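Local coordinates for protein DNA alpha-glucosyltransferase (Enterobacteria phage T4, PDB 1XV5) that is a glycosyltransferase of the GT-B clan, with two Rossmann-like domains facing each other across a cleft that holds uridine-5'-diphosphate, at residues M8-E13 / K43-T48; T230-L235 / Q268-L273. All blocks are in the same frame, centred on the assembly; numbering follows the deposited sequence.

Contact 1: residues M8-E13 / K43-T48; sequences MARGLE and KSFTRT. With UDP (uridine-5'-diphosphate), chain C.
F45 sets its ring anti to its own carbonyl carbon (chi1 -56°), which turns one face of the ring to E13 CA, while E13 carries CG anti to its backbone N (chi1 -160°) and so alongside the ring, toward F45 CD2. E13 CA lies 4.0 Å from the F45 ring centroid in a CH-pi contact over that face, offset toward the rim. E13 CG comes to 3.3 Å from F45 CD2, and the chain runs on extended from there past F45 CE2. R10 approaches differently: its carbonyl R10 O meets the ring edge in the ring plane, 3.4 Å from F45 CZ, where the C-H groups carry slight positive charge. G11 ends the type I turn from M8; its backbone angles call for glycine, and a CB there would clash with F45 CE1.

The contact joins two loops at the C-terminal ends of neighbouring parallel strands, 3-8 and 34-40, as in a Rossmann-like domain, where such loops line the ligand cleft. The backbones are linked through water: one molecule accepts from L12 N and donates to K43 O, and another bridges E13 O and R47 N. On one flank, L12 CD2 packs 3.9 Å from T48 OG1.

Charge is distributed along the other flank. R10 NE donates to E13 OE2 at 3.1 Å (157° at the hydrogen), in the guanidinium plane but from above the carboxylate plane, a salt bridge which would restrain both long side chains. This probably eases the closeness of R10 NH2 to K43 NZ, 4.2 Å apart; K43 NZ also has S88 as a partner. R47 reaches the ligand instead: its extended chain puts NH1 2.7 Å from UDP O4 in a hydrogen bond at the guanidinium edge, and E236 forms a salt bridge with NH2 of the same group.

Contact 2: residues T230-L235 / Q268-L273; sequences TVMEGL and QPAQIL
M232 and I272 lie side by side and point the same way, and here the packing is tightest: M232 CB and I272 CD1 are 3.3 Å apart, closer than usual for two carbons. In the isoleucine, CG1 stands beside the backbone N (chi1 -48°) and chi2 of -52° swings CD1 onto M232 CB, where this methyl group also touches M232 SD. Beta-branched and flexible apolar side chains suit this buried face, which L235 extends by laying CB against I272 CG2. On the face of V231 and Q271, L273 CD2 rests 3.6 Å from E233 OE1; the buried carboxylate is paired with R201 and R284.

The backbones form a regular parallel ladder. Q271 N donates to T230 O at 2.9 Å and nearly straight (175°), Q271 O accepts from M232 N, and L273 N returns to M232 O. At the end of the ladder L273 O takes G234 N and, weakly, L235 N; G234 turns the chain here with backbone angles that favour glycine.

The opposite end is looser. Around the partly exposed P269, a water bridges the segments, accepting from T230 N and probably donating to P269 O.

Helix 212-223 covers T230 and M232, while strand 199-203 flanks strand 229-233 and strand 251-254 lies along the outer side of 270-273.

Overall arrangement
Contact 1 closes along the chain before contact 2 opens, and their centres lie 25 Å apart. Each is tied to a different parallel sheet: contact 1 joins the loops that follow strands 3-8 and 34-40 of the N-terminal sheet, whereas contact 2 pairs strands 229-233 and 270-273 of the second sheet. The two nevertheless meet at the cleft, where R47 NH1 of contact 1 lies 3.1 Å from G234 O of contact 2, a probable hydrogen bond. Both residues belong to the pocket of UDP. The two-domain GT-B architecture thus places the ligand between the domains, with a loop from one reaching the residue just after a strand of the other.

Contact 1: residues M8-E13 / K43-T48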
ATOM      1  N   MET A   8      -2.289  15.444   0.348  1.00 20.66           N
ATOM      2  CA  MET A   8      -2.928  14.453  -0.517  1.00 20.07           C
ATOM      3  C   MET A   8      -3.977  15.204  -1.338  1.00 20.25           C
ATOM      4  O   MET A   8      -5.145  15.282  -0.950  1.00 20.07           O
ATOM      5  CB  MET A   8      -3.603  13.350   0.304  1.00 21.26           C
ATOM      6  CG  MET A   8      -2.652  12.268   0.798  1.00 22.12           C
ATOM      7  SD  MET A   8      -3.494  10.980   1.756  1.00 24.42           S
ATOM      8  CE  MET A   8      -3.614  11.794   3.326  1.00 21.52           C
ATOM      9  N   ALA A   9      -3.549  15.761  -2.469  1.00 20.77           N
ATOM     10  CA  ALA A   9      -4.432  16.536  -3.338  1.00 21.41           C
ATOM     11  C   ALA A   9      -5.511  15.721  -4.043  1.00 22.94           C
ATOM     12  O   ALA A   9      -6.424  16.288  -4.643  1.00 23.63           O
ATOM     13  CB  ALA A   9      -3.607  17.305  -4.365  1.00 21.62           C
ATOM     14  N   ARG A  10      -5.416  14.398  -3.982  1.00 24.02           N
ATOM     15  CA  ARG A  10      -6.425  13.556  -4.620  1.00 24.97           C
ATOM     16  C   ARG A  10      -7.584  13.370  -3.647  1.00 23.91           C
ATOM     17  O   ARG A  10      -8.723  13.127  -4.051  1.00 22.85           O
ATOM     18  CB  ARG A  10      -5.836  12.188  -4.979  1.00 28.00           C
ATOM     19  CG  ARG A  10      -6.829  11.209  -5.606  1.00 33.08           C
ATOM     20  CD  ARG A  10      -6.179   9.847  -5.837  1.00 38.61           C
ATOM     21  NE  ARG A  10      -7.135   8.835  -6.284  1.00 43.55           N
ATOM     22  CZ  ARG A  10      -7.664   8.776  -7.503  1.00 45.87           C
ATOM     23  NH1 ARG A  10      -7.332   9.672  -8.418  1.00 46.54           N
ATOM     24  NH2 ARG A  10      -8.530   7.818  -7.807  1.00 46.42           N
ATOM     25  N   GLY A  11      -7.276  13.509  -2.362  1.00 22.59           N
ATOM     26  CA  GLY A  11      -8.263  13.326  -1.315  1.00 22.63           C
ATOM     27  C   GLY A  11      -7.769  12.196  -0.429  1.00 22.40           C
ATOM     28  O   GLY A  11      -6.718  11.616  -0.705  1.00 21.37           O
ATOM     29  N   LEU A  12      -8.499  11.884   0.635  1.00 22.65           N
ATOM     30  CA  LEU A  12      -8.094  10.805   1.528  1.00 22.58           C
ATOM     31  C   LEU A  12      -8.864   9.558   1.102  1.00 22.85           C
ATOM     32  O   LEU A  12     -10.025   9.372   1.467  1.00 23.64           O
ATOM     33  CB  LEU A  12      -8.408  11.182   2.972  1.00 24.38           C
ATOM     34  CG  LEU A  12      -7.685  10.356   4.035  1.00 25.95           C
ATOM     35  CD1 LEU A  12      -7.459  11.205   5.268  1.00 26.37           C
ATOM     36  CD2 LEU A  12      -8.481   9.106   4.357  1.00 24.82           C
ATOM     37  N   GLU A  13      -8.199   8.711   0.322  1.00 23.49           N
ATOM     38  CA  GLU A  13      -8.808   7.507  -0.227  1.00 24.50           C
ATOM     39  C   GLU A  13      -8.929   6.320   0.729  1.00 24.07           C
ATOM     40  O   GLU A  13      -9.793   5.463   0.548  1.00 24.25           O
ATOM     41  CB  GLU A  13      -8.047   7.100  -1.495  1.00 28.64           C
ATOM     42  CG  GLU A  13      -8.829   6.174  -2.423  1.00 35.71           C
ATOM     43  CD  GLU A  13      -8.241   6.114  -3.824  1.00 38.62           C
ATOM     44  OE1 GLU A  13      -8.839   5.445  -4.694  1.00 41.91           O
ATOM     45  OE2 GLU A  13      -7.183   6.737  -4.059  1.00 41.11           O
ATOM     46  N   LYS A  43     -13.169  15.541  -3.507  1.00 31.65           N
ATOM     47  CA  LYS A  43     -13.676  14.231  -3.885  1.00 32.79           C
ATOM     48  C   LYS A  43     -13.704  13.332  -2.654  1.00 33.63           C
ATOM     49  O   LYS A  43     -12.736  13.279  -1.893  1.00 34.35           O
ATOM     50  CB  LYS A  43     -12.790  13.616  -4.971  1.00 32.93           C
ATOM     51  CG  LYS A  43     -13.293  12.284  -5.496  1.00 33.53           C
ATOM     52  CD  LYS A  43     -12.429  11.783  -6.639  1.00 36.55           C
ATOM     53  CE  LYS A  43     -12.944  10.459  -7.177  1.00 38.36           C
ATOM     54  NZ  LYS A  43     -12.119   9.972  -8.314  1.00 40.74           N
ATOM     55  N   SER A  44     -14.819  12.637  -2.455  1.00 33.59           N
ATOM     56  CA  SER A  44     -14.975  11.749  -1.308  1.00 33.25           C
ATOM     57  C   SER A  44     -14.730  10.296  -1.688  1.00 31.15           C
ATOM     58  O   SER A  44     -14.886   9.908  -2.848  1.00 30.30           O
ATOM     59  CB  SER A  44     -16.378  11.894  -0.717  1.00 34.08           C
ATOM     60  OG  SER A  44     -17.366  11.587  -1.684  1.00 36.77           O
ATOM     61  N   PHE A  45     -14.343   9.493  -0.703  1.00 30.80           N
ATOM     62  CA  PHE A  45     -14.073   8.085  -0.940  1.00 29.46           C
ATOM     63  C   PHE A  45     -14.754   7.191   0.084  1.00 29.19           C
ATOM     64  O   PHE A  45     -15.112   7.630   1.175  1.00 30.51           O
ATOM     65  CB  PHE A  45     -12.566   7.827  -0.931  1.00 30.60           C
ATOM     66  CG  PHE A  45     -11.804   8.667  -1.915  1.00 29.68           C
ATOM     67  CD1 PHE A  45     -11.478   9.987  -1.616  1.00 30.09           C
ATOM     68  CD2 PHE A  45     -11.421   8.143  -3.143  1.00 30.43           C
ATOM     69  CE1 PHE A  45     -10.780  10.772  -2.528  1.00 31.20           C
ATOM     70  CE2 PHE A  45     -10.721   8.922  -4.064  1.00 30.84           C
ATOM     71  CZ  PHE A  45     -10.400  10.238  -3.754  1.00 30.35           C
ATOM     72  N   THR A  46     -14.913   5.925  -0.282  1.00 28.24           N
ATOM     73  CA  THR A  46     -15.567   4.936   0.562  1.00 27.99           C
ATOM     74  C   THR A  46     -14.811   4.533   1.828  1.00 25.82           C
ATOM     75  O   THR A  46     -15.421   4.321   2.875  1.00 26.27           O
ATOM     76  CB  THR A  46     -15.858   3.651  -0.248  1.00 29.59           C
ATOM     77  OG1 THR A  46     -16.765   3.954  -1.315  1.00 33.45           O
ATOM     78  CG2 THR A  46     -16.468   2.575   0.643  1.00 32.09           C
ATOM     79  N   ARG A  47     -13.490   4.431   1.740  1.00 24.06           N
ATOM     80  CA  ARG A  47     -12.693   4.000   2.886  1.00 22.86           C
ATOM     81  C   ARG A  47     -12.065   5.127   3.698  1.00 21.67           C
ATOM     82  O   ARG A  47     -11.020   4.938   4.315  1.00 19.83           O
ATOM     83  CB  ARG A  47     -11.590   3.050   2.416  1.00 22.93           C
ATOM     84  CG  ARG A  47     -12.068   1.979   1.443  1.00 22.73           C
ATOM     85  CD  ARG A  47     -10.925   1.063   1.011  1.00 23.19           C
ATOM     86  NE  ARG A  47     -11.188   0.455  -0.293  1.00 23.29           N
ATOM     87  CZ  ARG A  47     -11.447  -0.834  -0.495  1.00 24.30           C
ATOM     88  NH1 ARG A  47     -11.479  -1.683   0.524  1.00 23.12           N
ATOM     89  NH2 ARG A  47     -11.682  -1.272  -1.722  1.00 24.23           N
ATOM     90  N   THR A  48     -12.699   6.292   3.721  1.00 22.96           N
ATOM     91  CA  THR A  48     -12.128   7.400   4.471  1.00 23.65           C
ATOM     92  C   THR A  48     -11.956   7.079   5.957  1.00 22.09           C
ATOM     93  O   THR A  48     -11.150   7.705   6.635  1.00 22.15           O
ATOM     94  CB  THR A  48     -12.980   8.672   4.335  1.00 26.91           C
ATOM     95  OG1 THR A  48     -12.251   9.786   4.867  1.00 29.98           O
ATOM     96  CG2 THR A  48     -14.285   8.522   5.091  1.00 28.24           C
TER
HETATM   97  N1  UDP C1402      -6.872  -1.099   3.831  1.00 14.65           N
HETATM   98  C2  UDP C1402      -7.813  -0.866   4.814  1.00 15.39           C
HETATM   99  N3  UDP C1402      -9.099  -1.205   4.474  1.00 15.20           N
HETATM  100  C4  UDP C1402      -9.524  -1.751   3.277  1.00 15.59           C
HETATM  101  C5  UDP C1402      -8.486  -1.972   2.318  1.00 15.10           C
HETATM  102  C6  UDP C1402      -7.226  -1.644   2.620  1.00 15.14           C
HETATM  103  O2  UDP C1402      -7.528  -0.403   5.906  1.00 17.04           O
HETATM  104  O4  UDP C1402     -10.718  -2.005   3.118  1.00 15.42           O
HETATM  105  C1' UDP C1402      -5.482  -0.736   4.125  1.00 15.00           C
HETATM  106  C2' UDP C1402      -4.491  -1.893   4.063  1.00 14.74           C
HETATM  107  O2' UDP C1402      -4.520  -2.652   5.253  1.00 16.48           O
HETATM  108  C3' UDP C1402      -3.196  -1.123   3.841  1.00 15.37           C
HETATM  109  C4' UDP C1402      -3.641  -0.049   2.850  1.00 15.24           C
HETATM  110  O4' UDP C1402      -5.050   0.170   3.134  1.00 15.06           O
HETATM  111  O3' UDP C1402      -2.791  -0.516   5.068  1.00 14.08           O
HETATM  112  C5' UDP C1402      -3.474  -0.417   1.389  1.00 11.90           C
HETATM  113  O5' UDP C1402      -2.113  -0.264   1.006  1.00 14.32           O
HETATM  114  PA  UDP C1402      -1.335  -1.341   0.124  1.00 13.76           P
HETATM  115  O1A UDP C1402       0.031  -0.803  -0.042  1.00 13.92           O
HETATM  116  O2A UDP C1402      -1.517  -2.684   0.737  1.00 15.24           O
HETATM  117  O3A UDP C1402      -2.104  -1.367  -1.321  1.00 14.14           O
HETATM  118  PB  UDP C1402      -2.871  -0.196  -2.172  1.00 15.09           P
HETATM  119  O1B UDP C1402      -2.621  -0.481  -3.609  1.00 14.27           O
HETATM  120  O2B UDP C1402      -4.266  -0.120  -1.684  1.00 17.29           O
HETATM  121  O3B UDP C1402      -2.113   1.143  -1.781  1.00 16.48           O
HETATM  122  O   HOH W   1     -10.392  15.407  -3.189  1.00 25.17           O
HETATM  123  O   HOH W   2     -11.099  13.247   0.398  1.00 27.15           O
HETATM  124  O   HOH W   3     -11.986   4.609  -0.762  1.00 27.64           O

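Contact 2: residues T230-L235 / Q268-L273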
ATOM      1  N   THR A 230     -11.873 -19.844   4.560  1.00 12.68           N
ATOM      2  CA  THR A 230     -11.256 -18.718   3.882  1.00 13.67           C
ATOM      3  C   THR A 230     -12.093 -17.460   4.003  1.00 14.11           C
ATOM      4  O   THR A 230     -13.309 -17.481   3.804  1.00 13.64           O
ATOM      5  CB  THR A 230     -11.032 -19.012   2.385  1.00 16.23           C
ATOM      6  OG1 THR A 230     -10.032 -20.028   2.249  1.00 16.54           O
ATOM      7  CG2 THR A 230     -10.575 -17.756   1.650  1.00 14.38           C
ATOM      8  N   VAL A 231     -11.419 -16.371   4.350  1.00 13.89           N
ATOM      9  CA  VAL A 231     -12.038 -15.065   4.487  1.00 14.04           C
ATOM     10  C   VAL A 231     -11.208 -14.129   3.622  1.00 13.44           C
ATOM     11  O   VAL A 231      -9.979 -14.234   3.578  1.00 13.13           O
ATOM     12  CB  VAL A 231     -11.997 -14.554   5.946  1.00 15.05           C
ATOM     13  CG1 VAL A 231     -12.531 -13.124   6.011  1.00 14.76           C
ATOM     14  CG2 VAL A 231     -12.816 -15.470   6.843  1.00 15.12           C
ATOM     15  N   MET A 232     -11.882 -13.228   2.918  1.00 14.26           N
ATOM     16  CA  MET A 232     -11.205 -12.271   2.063  1.00 13.14           C
ATOM     17  C   MET A 232     -11.772 -10.903   2.406  1.00 13.67           C
ATOM     18  O   MET A 232     -12.963 -10.644   2.228  1.00 14.11           O
ATOM     19  CB  MET A 232     -11.442 -12.635   0.594  1.00 15.55           C
ATOM     20  CG  MET A 232     -10.935 -14.039   0.258  1.00 14.10           C
ATOM     21  SD  MET A 232     -11.318 -14.605  -1.411  1.00 22.22           S
ATOM     22  CE  MET A 232     -10.305 -13.533  -2.330  1.00 17.10           C
ATOM     23  N   GLU A 233     -10.910 -10.029   2.915  1.00 13.05           N
ATOM     24  CA  GLU A 233     -11.332  -8.701   3.333  1.00 13.10           C
ATOM     25  C   GLU A 233     -10.908  -7.573   2.409  1.00 12.22           C
ATOM     26  O   GLU A 233      -9.784  -7.558   1.913  1.00 13.54           O
ATOM     27  CB  GLU A 233     -10.793  -8.396   4.738  1.00 14.60           C
ATOM     28  CG  GLU A 233     -11.289  -9.318   5.847  1.00 15.12           C
ATOM     29  CD  GLU A 233     -10.888  -8.825   7.233  1.00 14.33           C
ATOM     30  OE1 GLU A 233     -10.808  -7.599   7.421  1.00 13.98           O
ATOM     31  OE2 GLU A 233     -10.669  -9.660   8.137  1.00 15.23           O
ATOM     32  N   GLY A 234     -11.817  -6.626   2.191  1.00 11.61           N
ATOM     33  CA  GLY A 234     -11.505  -5.471   1.368  1.00 12.33           C
ATOM     34  C   GLY A 234     -12.009  -5.448  -0.065  1.00 12.49           C
ATOM     35  O   GLY A 234     -11.779  -4.473  -0.777  1.00 13.14           O
ATOM     36  N   LEU A 235     -12.702  -6.495  -0.491  1.00 12.85           N
ATOM     37  CA  LEU A 235     -13.203  -6.550  -1.865  1.00 13.33           C
ATOM     38  C   LEU A 235     -14.470  -5.728  -2.070  1.00 13.57           C
ATOM     39  O   LEU A 235     -15.575  -6.189  -1.788  1.00 13.98           O
ATOM     40  CB  LEU A 235     -13.464  -8.002  -2.276  1.00 12.14           C
ATOM     41  CG  LEU A 235     -12.256  -8.943  -2.345  1.00 13.34           C
ATOM     42  CD1 LEU A 235     -12.724 -10.323  -2.781  1.00 15.01           C
ATOM     43  CD2 LEU A 235     -11.215  -8.400  -3.319  1.00 12.90           C
ATOM     44  N   GLN A 268     -17.526 -24.206   3.641  1.00 19.36           N
ATOM     45  CA  GLN A 268     -18.258 -23.007   3.263  1.00 19.15           C
ATOM     46  C   GLN A 268     -17.510 -22.317   2.139  1.00 18.29           C
ATOM     47  O   GLN A 268     -16.311 -22.525   1.966  1.00 17.62           O
ATOM     48  CB  GLN A 268     -18.368 -22.052   4.450  1.00 20.44           C
ATOM     49  CG  GLN A 268     -18.989 -22.689   5.673  1.00 23.26           C
ATOM     50  CD  GLN A 268     -20.400 -23.166   5.412  1.00 25.93           C
ATOM     51  OE1 GLN A 268     -20.848 -24.155   5.987  1.00 30.73           O
ATOM     52  NE2 GLN A 268     -21.113 -22.454   4.549  1.00 25.32           N
ATOM     53  N   PRO A 269     -18.213 -21.506   1.338  1.00 17.84           N
ATOM     54  CA  PRO A 269     -17.508 -20.818   0.258  1.00 17.98           C
ATOM     55  C   PRO A 269     -16.678 -19.722   0.911  1.00 16.51           C
ATOM     56  O   PRO A 269     -16.774 -19.511   2.119  1.00 16.30           O
ATOM     57  CB  PRO A 269     -18.642 -20.258  -0.593  1.00 19.59           C
ATOM     58  CG  PRO A 269     -19.716 -19.993   0.415  1.00 21.33           C
ATOM     59  CD  PRO A 269     -19.660 -21.225   1.296  1.00 18.94           C
ATOM     60  N   ALA A 270     -15.860 -19.032   0.130  1.00 15.87           N
ATOM     61  CA  ALA A 270     -15.055 -17.954   0.692  1.00 14.93           C
ATOM     62  C   ALA A 270     -15.993 -16.906   1.298  1.00 14.64           C
ATOM     63  O   ALA A 270     -17.023 -16.571   0.710  1.00 13.93           O
ATOM     64  CB  ALA A 270     -14.193 -17.326  -0.394  1.00 14.75           C
ATOM     65  N   GLN A 271     -15.641 -16.404   2.477  1.00 14.15           N
ATOM     66  CA  GLN A 271     -16.444 -15.384   3.149  1.00 14.04           C
ATOM     67  C   GLN A 271     -15.771 -14.050   2.848  1.00 14.15           C
ATOM     68  O   GLN A 271     -14.597 -13.869   3.149  1.00 13.84           O
ATOM     69  CB  GLN A 271     -16.471 -15.637   4.656  1.00 14.94           C
ATOM     70  CG  GLN A 271     -17.010 -17.006   5.054  1.00 16.63           C
ATOM     71  CD  GLN A 271     -18.460 -17.208   4.650  1.00 18.28           C
ATOM     72  OE1 GLN A 271     -18.767 -17.960   3.719  1.00 19.85           O
ATOM     73  NE2 GLN A 271     -19.361 -16.531   5.349  1.00 15.94           N
ATOM     74  N   ILE A 272     -16.522 -13.122   2.262  1.00 13.79           N
ATOM     75  CA  ILE A 272     -15.977 -11.829   1.862  1.00 13.80           C
ATOM     76  C   ILE A 272     -16.486 -10.625   2.647  1.00 14.26           C
ATOM     77  O   ILE A 272     -17.682 -10.503   2.897  1.00 13.83           O
ATOM     78  CB  ILE A 272     -16.291 -11.550   0.369  1.00 15.23           C
ATOM     79  CG1 ILE A 272     -15.945 -12.780  -0.480  1.00 17.17           C
ATOM     80  CG2 ILE A 272     -15.544 -10.309  -0.104  1.00 13.11           C
ATOM     81  CD1 ILE A 272     -14.552 -13.303  -0.267  1.00 20.67           C
ATOM     82  N   LEU A 273     -15.561  -9.741   3.016  1.00 14.62           N
ATOM     83  CA  LEU A 273     -15.892  -8.505   3.726  1.00 15.01           C
ATOM     84  C   LEU A 273     -15.640  -7.394   2.705  1.00 15.69           C
ATOM     85  O   LEU A 273     -14.576  -7.348   2.089  1.00 15.31           O
ATOM     86  CB  LEU A 273     -14.985  -8.319   4.946  1.00 14.20           C
ATOM     87  CG  LEU A 273     -15.325  -7.137   5.858  1.00 14.50           C
ATOM     88  CD1 LEU A 273     -16.741  -7.295   6.389  1.00 14.08           C
ATOM     89  CD2 LEU A 273     -14.328  -7.061   7.012  1.00 15.25           C
TER
HETATM   90  O   HOH W   4     -14.744 -20.628   3.926  1.00 16.89           O